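Local structure of pseudoazurin (Blue copper protein) (3TU6) at residues R26-P29 against G30-V33; Y78-A81 against P82-G85; K107-G110 against K111-A114. The protein binds one copper ion and, like other small blue copper proteins of the cupredoxin family, probably shuttles electrons in the periplasm. All coordinates share one frame; numbering follows the deposited sequence.

Contact 1 of 3, residues R26-P29 against G30-V33; sequences RAQP and GDTV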
loop_
_atom_site.group_PDB
_atom_site.type_symbol
_atom_site.label_atom_id
_atom_site.label_comp_id
_atom_site.label_asym_id
_atom_site.label_seq_id
_atom_site.Cartn_x
_atom_site.Cartn_y
_atom_site.Cartn_z
ATOM N N ARG A 26 -8.936 2.919 -2.926
ATOM C CA ARG A 26 -10.178 2.150 -2.851
ATOM C C ARG A 26 -10.575 1.690 -4.249
ATOM O O ARG A 26 -11.094 2.471 -5.048
ATOM C CB ARG A 26 -11.299 2.978 -2.213
ATOM C CG ARG A 26 -10.977 3.523 -0.822
ATOM C CD ARG A 26 -10.607 2.426 0.174
ATOM N NE ARG A 26 -11.691 1.464 0.384
ATOM C CZ ARG A 26 -12.553 1.481 1.404
ATOM N NH1 ARG A 26 -13.493 0.546 1.481
ATOM N NH2 ARG A 26 -12.492 2.416 2.348
ATOM N N ALA A 27 -10.318 0.416 -4.534
ATOM C CA ALA A 27 -10.558 -0.159 -5.854
ATOM C C ALA A 27 -11.602 -1.266 -5.792
ATOM O O ALA A 27 -12.042 -1.664 -4.714
ATOM C CB ALA A 27 -9.258 -0.701 -6.424
ATOM N N GLN A 28 -11.996 -1.745 -6.968
ATOM C CA GLN A 28 -12.889 -2.891 -7.096
ATOM C C GLN A 28 -12.115 -4.061 -7.698
ATOM O O GLN A 28 -11.082 -3.849 -8.340
ATOM C CB GLN A 28 -14.083 -2.540 -7.986
ATOM C CG GLN A 28 -14.961 -1.423 -7.437
ATOM C CD GLN A 28 -15.572 -1.763 -6.090
ATOM O OE1 GLN A 28 -16.043 -2.880 -5.872
ATOM N NE2 GLN A 28 -15.566 -0.800 -5.178
ATOM N N PRO A 29 -12.602 -5.298 -7.487
ATOM C CA PRO A 29 -11.971 -6.480 -8.075
ATOM C C PRO A 29 -11.751 -6.351 -9.586
ATOM O O PRO A 29 -12.689 -6.054 -10.326
ATOM C CB PRO A 29 -12.974 -7.593 -7.767
ATOM C CG PRO A 29 -13.624 -7.162 -6.508
ATOM C CD PRO A 29 -13.709 -5.666 -6.582
ATOM N N GLY A 30 -10.512 -6.560 -10.025
ATOM C CA GLY A 30 -10.165 -6.482 -11.444
ATOM C C GLY A 30 -9.486 -5.188 -11.858
ATOM O O GLY A 30 -8.959 -5.096 -12.968
ATOM N N ASP A 31 -9.497 -4.187 -10.976
ATOM C CA ASP A 31 -8.828 -2.909 -11.237
ATOM C C ASP A 31 -7.312 -3.058 -11.125
ATOM O O ASP A 31 -6.815 -4.049 -10.583
ATOM C CB ASP A 31 -9.306 -1.832 -10.254
ATOM C CG ASP A 31 -10.762 -1.433 -10.463
ATOM O OD1 ASP A 31 -11.323 -1.697 -11.550
ATOM O OD2 ASP A 31 -11.346 -0.834 -9.534
ATOM N N THR A 32 -6.586 -2.068 -11.643
ATOM C CA THR A 32 -5.127 -2.032 -11.547
ATOM C C THR A 32 -4.649 -0.773 -10.830
ATOM O O THR A 32 -5.310 0.267 -10.871
ATOM C CB THR A 32 -4.459 -2.077 -12.939
ATOM O OG1 THR A 32 -4.826 -0.914 -13.693
ATOM C CG2 THR A 32 -4.872 -3.329 -13.698
ATOM N N VAL A 33 -3.496 -0.885 -10.173
ATOM C CA VAL A 33 -2.827 0.253 -9.551
ATOM C C VAL A 33 -1.391 0.330 -10.068
ATOM O O VAL A 33 -0.640 -0.641 -9.975
ATOM C CB VAL A 33 -2.816 0.137 -8.011
ATOM C CG1 VAL A 33 -1.880 1.171 -7.396
ATOM C CG2 VAL A 33 -4.221 0.295 -7.459
HETATM O O HOH W 1 -12.479 -4.247 -12.365
#
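Between Q28 and D31 the backbone reverses through a type II beta turn, closed by a bond from D31 N to Q28 O of 3.1 Å, with P29 and G30 at its two corners. P29 suits the first corner, because its ring already holds phi near the required value. G30 takes a phi of 101°, where a beta carbon would collide with P29 O, so the second corner calls for glycine.

The side chain that makes the turn more than a bare reversal is D31. Its CG stands beside its own backbone N, anti to the carbonyl carbon (chi1 -68°), which brings the carboxylate back across the mouth of the turn to Q28 N. There D31 OD2 accepts Q28 N at 2.8 Å in a nearly straight bond, the N-H arriving from above the carboxylate plane and not within it. Q28 and D31 therefore hold each other twice, once through backbone alone and once through the carboxylate. The methyl of A27 packs beside the same group, its CB 3.7 Å from D31 OD2. The other oxygen, D31 OD1, accepts a water at 2.9 Å, and that water also donates to P29 O at 2.7 Å, tying the carboxylate to the first corner of the turn. OD1 further receives E2 N, so both oxygens of this buried carboxylate are engaged.

The turn joins the end of strand 19-27 to strand 32-36. Strand 3-9 lies between these two in the sheet, with Y4 packing on A27 and D31, while A27 pairs through its backbone with V93 and G95 on the other flank.

Contact 2 of 3, residues Y78-A81 against P82-G85; sequences YQCA and PHVG. With CU (copper (II) ion), chain B.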
loop_
_atom_site.group_PDB
_atom_site.type_symbol
_atom_site.label_atom_id
_atom_site.label_comp_id
_atom_site.label_asym_id
_atom_site.label_seq_id
_atom_site.Cartn_x
_atom_site.Cartn_y
_atom_site.Cartn_z
ATOM N N TYR A 78 1.283 -3.017 1.454
ATOM C CA TYR A 78 2.558 -2.993 0.737
ATOM C C TYR A 78 3.501 -1.956 1.347
ATOM O O TYR A 78 3.075 -1.102 2.129
ATOM C CB TYR A 78 2.325 -2.712 -0.751
ATOM C CG TYR A 78 1.800 -1.326 -1.057
ATOM C CD1 TYR A 78 2.675 -0.265 -1.267
ATOM C CD2 TYR A 78 0.433 -1.076 -1.141
ATOM C CE1 TYR A 78 2.207 1.006 -1.540
ATOM C CE2 TYR A 78 -0.048 0.197 -1.426
ATOM C CZ TYR A 78 0.846 1.233 -1.626
ATOM O OH TYR A 78 0.389 2.498 -1.909
ATOM N N GLN A 79 4.777 -2.031 0.977
ATOM C CA GLN A 79 5.806 -1.196 1.593
ATOM C C GLN A 79 6.870 -0.735 0.605
ATOM O O GLN A 79 6.988 -1.274 -0.496
ATOM C CB GLN A 79 6.491 -1.972 2.722
ATOM C CG GLN A 79 7.293 -3.188 2.250
ATOM C CD GLN A 79 8.017 -3.893 3.382
ATOM O OE1 GLN A 79 7.460 -4.102 4.460
ATOM N NE2 GLN A 79 9.266 -4.271 3.137
ATOM N N CYS A 80 7.636 0.269 1.024
ATOM C CA CYS A 80 8.886 0.639 0.371
ATOM C C CYS A 80 10.020 0.096 1.232
ATOM O O CYS A 80 10.167 0.497 2.384
ATOM C CB CYS A 80 9.006 2.159 0.250
ATOM S SG CYS A 80 10.608 2.726 -0.361
ATOM N N ALA A 81 10.818 -0.812 0.675
ATOM C CA ALA A 81 11.869 -1.490 1.442
ATOM C C ALA A 81 12.884 -0.521 2.064
ATOM O O ALA A 81 13.189 -0.632 3.252
ATOM C CB ALA A 81 12.579 -2.536 0.580
ATOM N N PRO A 82 13.412 0.427 1.267
ATOM C CA PRO A 82 14.323 1.429 1.830
ATOM C C PRO A 82 13.761 2.260 2.990
ATOM O O PRO A 82 14.500 2.578 3.922
ATOM C CB PRO A 82 14.624 2.334 0.631
ATOM C CG PRO A 82 14.499 1.445 -0.541
ATOM C CD PRO A 82 13.422 0.453 -0.209
ATOM N N HIS A 83 12.474 2.601 2.939
ATOM C CA HIS A 83 11.892 3.555 3.887
ATOM C C HIS A 83 10.758 2.993 4.755
ATOM O O HIS A 83 10.056 3.760 5.414
ATOM C CB HIS A 83 11.405 4.797 3.135
ATOM C CG HIS A 83 12.440 5.399 2.235
ATOM N ND1 HIS A 83 12.308 5.425 0.863
ATOM C CD2 HIS A 83 13.630 5.983 2.509
ATOM C CE1 HIS A 83 13.368 6.010 0.332
ATOM N NE2 HIS A 83 14.185 6.356 1.309
ATOM N N VAL A 84 10.583 1.671 4.777
ATOM C CA VAL A 84 9.514 1.067 5.581
ATOM C C VAL A 84 9.674 1.408 7.064
ATOM O O VAL A 84 8.694 1.733 7.734
ATOM C CB VAL A 84 9.411 -0.471 5.401
ATOM C CG1 VAL A 84 10.712 -1.166 5.786
ATOM C CG2 VAL A 84 8.240 -1.019 6.215
ATOM N N GLY A 85 10.909 1.364 7.560
ATOM C CA GLY A 85 11.204 1.717 8.947
ATOM C C GLY A 85 10.894 3.167 9.281
ATOM O O GLY A 85 10.637 3.499 10.438
HETATM CU CU CU B . 10.595 4.958 -0.207
#
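C80 and H83 turn their side chains onto one copper ion, the thiolate through C80 SG at 2.2 Å and the imidazole through H83 ND1 at 2.1 Å. C80 SG lies anti to its backbone N (chi1 173°), which brings the sulfur to the copper, and it meets the H83 ring obliquely, 3.4 Å from H83 ND1. P82 touches both ligands: its CB sits over the centre of one face of the imidazole of H83, 3.8 Å above the plane, while its CD lies 3.6 Å from C80 SG. The chain's bend here is marked by a weak bond from H83 N to C80 O at 3.2 Å.

V84 makes its contacts with Q79 and A81, not with the metal ligands. V84 CG2 reaches Q79, crossing that side chain obliquely and touching Q79 OE1 at 3.6 Å, while V84 CG1 lies against A81 O. Replacing V84 with a glycine would probably open a gap beside the Q79 chain and leave the backbone after H83 freer to shift.

H42 and M88 complete the copper site, giving the two-histidine, cysteine and methionine set of the type 1 blue copper centre. A81 N is held by N43 OD1, which ties the ligand loop to the neighbour of H42. The loop leaves strand 74-79 and returns into strand 89-94, where I89 packs against both Q79 and V84.

Contact 3 of 3, residues K107-G110 against K111-A114; sequences KYPG and KSKA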
loop_
_atom_site.group_PDB
_atom_site.type_symbol
_atom_site.label_atom_id
_atom_site.label_comp_id
_atom_site.label_asym_id
_atom_site.label_seq_id
_atom_site.Cartn_x
_atom_site.Cartn_y
_atom_site.Cartn_z
ATOM N N LYS A 107 3.750 -8.110 10.701
ATOM C CA LYS A 107 4.897 -7.382 11.241
ATOM C C LYS A 107 5.016 -5.984 10.635
ATOM O O LYS A 107 5.187 -5.839 9.423
ATOM C CB LYS A 107 6.192 -8.163 10.989
ATOM N N TYR A 108 4.919 -4.966 11.489
ATOM C CA TYR A 108 5.109 -3.575 11.083
ATOM C C TYR A 108 6.316 -2.991 11.821
ATOM O O TYR A 108 6.183 -2.523 12.955
ATOM C CB TYR A 108 3.855 -2.751 11.383
ATOM C CG TYR A 108 2.660 -3.138 10.543
ATOM C CD1 TYR A 108 2.551 -2.719 9.222
ATOM C CD2 TYR A 108 1.636 -3.924 11.069
ATOM C CE1 TYR A 108 1.457 -3.073 8.443
ATOM C CE2 TYR A 108 0.537 -4.281 10.300
ATOM C CZ TYR A 108 0.456 -3.854 8.986
ATOM O OH TYR A 108 -0.629 -4.206 8.215
ATOM N N PRO A 109 7.501 -3.021 11.182
ATOM C CA PRO A 109 8.727 -2.583 11.842
ATOM C C PRO A 109 8.888 -1.065 11.875
ATOM O O PRO A 109 8.538 -0.382 10.912
ATOM C CB PRO A 109 9.822 -3.205 10.974
ATOM C CG PRO A 109 9.236 -3.238 9.618
ATOM C CD PRO A 109 7.757 -3.463 9.797
ATOM N N GLY A 110 9.420 -0.551 12.979
ATOM C CA GLY A 110 9.710 0.871 13.108
ATOM C C GLY A 110 8.462 1.734 13.063
ATOM O O GLY A 110 7.458 1.420 13.707
ATOM N N LYS A 111 8.522 2.808 12.280
ATOM C CA LYS A 111 7.437 3.791 12.218
ATOM C C LYS A 111 6.239 3.349 11.369
ATOM O O LYS A 111 5.204 4.019 11.376
ATOM C CB LYS A 111 7.971 5.133 11.708
ATOM C CG LYS A 111 9.004 5.768 12.627
ATOM C CD LYS A 111 9.373 7.169 12.171
ATOM C CE LYS A 111 10.270 7.860 13.181
ATOM N NZ LYS A 111 10.557 9.270 12.801
ATOM N N SER A 112 6.369 2.232 10.650
ATOM C CA SER A 112 5.255 1.686 9.862
ATOM C C SER A 112 4.093 1.187 10.725
ATOM O O SER A 112 2.980 1.020 10.224
ATOM C CB SER A 112 5.734 0.555 8.945
ATOM O OG SER A 112 6.215 -0.549 9.688
ATOM N N LYS A 113 4.354 0.936 12.009
ATOM C CA LYS A 113 3.298 0.550 12.948
ATOM C C LYS A 113 2.309 1.697 13.161
ATOM O O LYS A 113 1.096 1.490 13.113
ATOM C CB LYS A 113 3.898 0.105 14.289
ATOM C CG LYS A 113 2.881 -0.394 15.322
ATOM C CD LYS A 113 2.039 -1.552 14.792
ATOM C CE LYS A 113 1.148 -2.140 15.872
ATOM N NZ LYS A 113 0.253 -3.200 15.329
ATOM N N ALA A 114 2.831 2.899 13.394
ATOM C CA ALA A 114 1.998 4.097 13.523
ATOM C C ALA A 114 1.336 4.455 12.189
ATOM O O ALA A 114 0.193 4.916 12.159
ATOM C CB ALA A 114 2.824 5.268 14.036
HETATM O O HOH W 2 5.449 3.236 15.077
#
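P109 O is gripped twice by S112: OG donates to it at 2.6 Å, and the backbone N adds a weak bond at 3.4 Å that closes a type II' beta turn from P109 to S112. S112 OG sits between its own backbone N and carbonyl carbon (chi1 64°), a position that brings it back over the turn to P109 O. It meets that oxygen from above the carbonyl plane, 38° out of it. S112 OG also lies against the proline ring, 3.3 Å from P109 CD. G110 takes the first corner with a positive phi, where a beta carbon would run into K111 N.

Y108 CB lies 3.6 Å from S112 OG and 3.7 Å from K113 CA, with K113 CD 4.0 Å from Y108 CB. The ring itself leads away to pack on A116 and F120 of helix 112-125, and its hydroxyl bonds to V103 O. A water accepts a hydrogen bond from A114 N at 3.1 Å and donates one to G110 O at 3.0 Å, bridging the turn and the helix.

The chemistry amounts to a helix start held in part through polar atoms: one carbonyl engages the hydroxyl and, weakly, the N-H of S112, and water serves a first-turn amide.

Followed from the N terminus, the three contacts come in series, each a short local contact finished before the next begins, so none nests within or crosses another. Contact 1 closes the turn between strands 19-27 and 32-36, on the opposite side of the chain's centre from the other two; its centre lies about 22 Å from that of contact 2. Contact 2 opens the metal-binding loop between strands 74-79 and 89-94 of the same sheet. Contact 3 leads the connection after helix 100-104 into helix 112-125. Contacts 2 and 3 touch: G85 O probably accepts K111 N at 2.9 Å, and V84 packs on P109 and S112, joining the copper loop to the C-terminal helix.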